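PDB 3IC8: GST N-terminal domain-containing protein from Pseudomonas syringae pv. tomato, which is of unknown function but carries the N- and C-terminal domains of the glutathione S-transferase family and so may bind glutathione. Local coordinates for the interface of chains A and B. Numbering follows the deposited sequence. Chains: chain A/B, uncharacterized GST-like proteinprotein.

The interface of chains A and B. Residues chain A 14, 107, 110-113, 115-116; chain B 110-113, 115-116, 195.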
# COMPACT_ATOMS: atom_id res chain seq x y z
N PHE A 14 -20.37 4.29 13.94
CA PHE A 14 -21.51 4.91 13.33
C PHE A 14 -21.23 6.26 12.70
O PHE A 14 -21.92 6.67 11.80
CB PHE A 14 -22.68 4.95 14.30
CG PHE A 14 -23.27 3.61 14.58
CD1 PHE A 14 -24.33 3.14 13.87
CD2 PHE A 14 -22.75 2.81 15.54
CE1 PHE A 14 -24.83 1.94 14.13
CE2 PHE A 14 -23.26 1.61 15.79
CZ PHE A 14 -24.29 1.18 15.09
N VAL A 107 -25.11 -4.36 10.16
CA VAL A 107 -25.22 -4.28 11.60
C VAL A 107 -25.83 -5.46 12.32
O VAL A 107 -25.50 -5.72 13.44
CB VAL A 107 -25.75 -2.94 12.08
CG1 VAL A 107 -24.89 -1.87 11.58
CG2 VAL A 107 -27.12 -2.71 11.65
N VAL A 110 -22.94 -8.20 12.47
CA VAL A 110 -21.93 -7.91 13.44
C VAL A 110 -22.35 -7.95 14.89
O VAL A 110 -21.67 -8.53 15.71
CB VAL A 110 -21.38 -6.54 13.16
CG1 VAL A 110 -20.41 -6.14 14.19
CG2 VAL A 110 -20.78 -6.50 11.83
N PHE A 111 -23.44 -7.31 15.21
CA PHE A 111 -23.83 -7.17 16.58
C PHE A 111 -24.69 -8.31 17.06
O PHE A 111 -25.80 -8.13 17.43
CB PHE A 111 -24.49 -5.82 16.79
CG PHE A 111 -23.58 -4.69 16.56
CD1 PHE A 111 -22.53 -4.46 17.39
CD2 PHE A 111 -23.75 -3.85 15.50
CE1 PHE A 111 -21.70 -3.44 17.16
CE2 PHE A 111 -22.92 -2.83 15.30
CZ PHE A 111 -21.90 -2.63 16.11
N GLN A 112 -24.13 -9.50 17.03
CA GLN A 112 -24.75 -10.67 17.56
C GLN A 112 -23.65 -11.45 18.25
O GLN A 112 -22.51 -11.24 17.98
CB GLN A 112 -25.46 -11.48 16.49
CG GLN A 112 -24.65 -11.76 15.30
CD GLN A 112 -25.25 -12.82 14.42
OE1 GLN A 112 -25.67 -13.86 14.88
NE2 GLN A 112 -25.26 -12.56 13.14
N PRO A 113 -24.02 -12.34 19.13
CA PRO A 113 -23.13 -13.00 20.06
C PRO A 113 -22.10 -13.84 19.36
O PRO A 113 -21.04 -14.07 19.88
CB PRO A 113 -24.06 -13.91 20.81
CG PRO A 113 -25.30 -13.25 20.79
CD PRO A 113 -25.39 -12.38 19.61
N SER A 115 -20.20 -13.15 17.15
CA SER A 115 -19.01 -12.39 16.76
C SER A 115 -17.95 -12.27 17.82
O SER A 115 -16.90 -11.74 17.54
CB SER A 115 -19.39 -10.98 16.30
OG SER A 115 -20.44 -10.99 15.38
N MSE A 116 -18.22 -12.73 19.03
CA MSE A 116 -17.30 -12.54 20.14
C MSE A 116 -16.41 -13.75 20.39
O MSE A 116 -15.80 -14.28 19.48
CB MSE A 116 -18.06 -12.15 21.40
CG MSE A 116 -18.33 -13.25 22.36
SE MSE A 116 -19.92 -13.02 23.41
CE MSE A 116 -20.56 -11.38 22.79
N VAL B 110 -21.11 -5.44 24.13
CA VAL B 110 -21.14 -4.93 22.79
C VAL B 110 -21.83 -5.79 21.75
O VAL B 110 -22.64 -5.32 21.02
CB VAL B 110 -19.71 -4.76 22.31
CG1 VAL B 110 -19.66 -4.48 20.87
CG2 VAL B 110 -19.04 -3.71 23.06
N PHE B 111 -21.48 -7.05 21.66
CA PHE B 111 -21.97 -7.82 20.56
C PHE B 111 -23.31 -8.42 20.82
O PHE B 111 -23.45 -9.58 20.99
CB PHE B 111 -20.96 -8.87 20.14
CG PHE B 111 -19.69 -8.28 19.63
CD1 PHE B 111 -19.62 -7.69 18.40
CD2 PHE B 111 -18.56 -8.31 20.39
CE1 PHE B 111 -18.46 -7.15 17.97
CE2 PHE B 111 -17.42 -7.77 19.95
CZ PHE B 111 -17.37 -7.19 18.74
N GLN B 112 -24.31 -7.57 20.84
CA GLN B 112 -25.67 -8.00 20.99
C GLN B 112 -26.55 -7.01 20.27
O GLN B 112 -26.14 -5.92 20.01
CB GLN B 112 -26.03 -8.18 22.46
CG GLN B 112 -25.65 -7.08 23.36
CD GLN B 112 -26.59 -6.98 24.51
OE1 GLN B 112 -27.60 -7.63 24.53
NE2 GLN B 112 -26.27 -6.16 25.48
N PRO B 113 -27.76 -7.39 19.98
CA PRO B 113 -28.60 -6.66 19.05
C PRO B 113 -28.94 -5.25 19.46
O PRO B 113 -29.20 -4.42 18.62
CB PRO B 113 -29.84 -7.54 18.99
CG PRO B 113 -29.30 -8.83 19.07
CD PRO B 113 -28.16 -8.79 20.01
N SER B 115 -27.14 -3.00 20.31
CA SER B 115 -26.10 -2.08 19.90
C SER B 115 -26.26 -1.61 18.48
O SER B 115 -25.45 -0.87 17.99
CB SER B 115 -24.73 -2.72 20.05
OG SER B 115 -24.37 -2.88 21.39
N MSE B 116 -27.32 -2.02 17.82
CA MSE B 116 -27.52 -1.70 16.42
C MSE B 116 -27.94 -0.26 16.17
O MSE B 116 -28.49 0.39 17.03
CB MSE B 116 -28.55 -2.63 15.82
CG MSE B 116 -28.02 -3.93 15.40
SE MSE B 116 -29.47 -5.02 14.89
CE MSE B 116 -28.86 -6.74 15.42
N THR B 195 -19.61 1.97 19.90
CA THR B 195 -20.98 2.29 19.55
C THR B 195 -21.63 3.24 20.55
O THR B 195 -21.22 3.30 21.67
CB THR B 195 -21.85 1.05 19.39
OG1 THR B 195 -22.27 0.60 20.66
CG2 THR B 195 -21.10 -0.01 18.75
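Part of a two-fold symmetric interface between copies of the GST-like chain in the deposited assembly forms where the C-terminal end of helix 88-110 passes into the short 3-10 helix 113-115. GST-family proteins commonly dimerise, so this may be a dimer contact, although the structure alone does not show that it forms in solution. A:Phe111 and B:Phe111 each reach into the other subunit and, with B:Met116, account for most of the surface buried in this mostly apolar patch, where backbone carbonyls pack against carbon and no N or O comes within bonding reach of the partner. Both phenylalanines hold CG anti to their own carbonyl carbon and beside the backbone N (chi1 -64°), so that each ring crosses to the partner's turn.

The ring of A:Phe111 is sandwiched. On one face the carbonyl oxygen B:Ser115 O stands 4.1 Å above the plane of the A:Phe111 ring, over its centre, while CG1 of its own neighbour A:Val110 backs the opposite face. The ring meets B:Thr195 tip to tip, A:Phe111 CZ lying 3.8 Å from the methyl B:Thr195 CG2. Beside it, A:Phe14 runs alongside B:Thr195, pointing the same way.

The twin ring, B:Phe111, has B:Val110 CG1 over one face and turns CD1 towards A:Val110 O, 3.5 Å away. The hydroxyl A:Ser115 OG donates a 2.8 Å hydrogen bond to A:Val110 O from above the carbonyl plane; in chain B the equivalent hydroxyl lies in plane, on a lone pair of B:Val110 O. These bonds tie each turn back to its helix end and should steady the phenylalanine between them.

B:Met116 crosses A:Val107 obliquely, its CG 3.7 Å from A:Val107 O and packed against the methyl A:Val107 CG2. A:Met116 slides past B:Phe111 in the opposite direction. Their chi1 angles differ (-83° in B, 99° in A), a local departure from the two-fold symmetry, yet both chains bend at chi3 and bring CE near the partner's Phe111 O; A:Met116 CE also lies 3.7 Å from B:Phe111 CB.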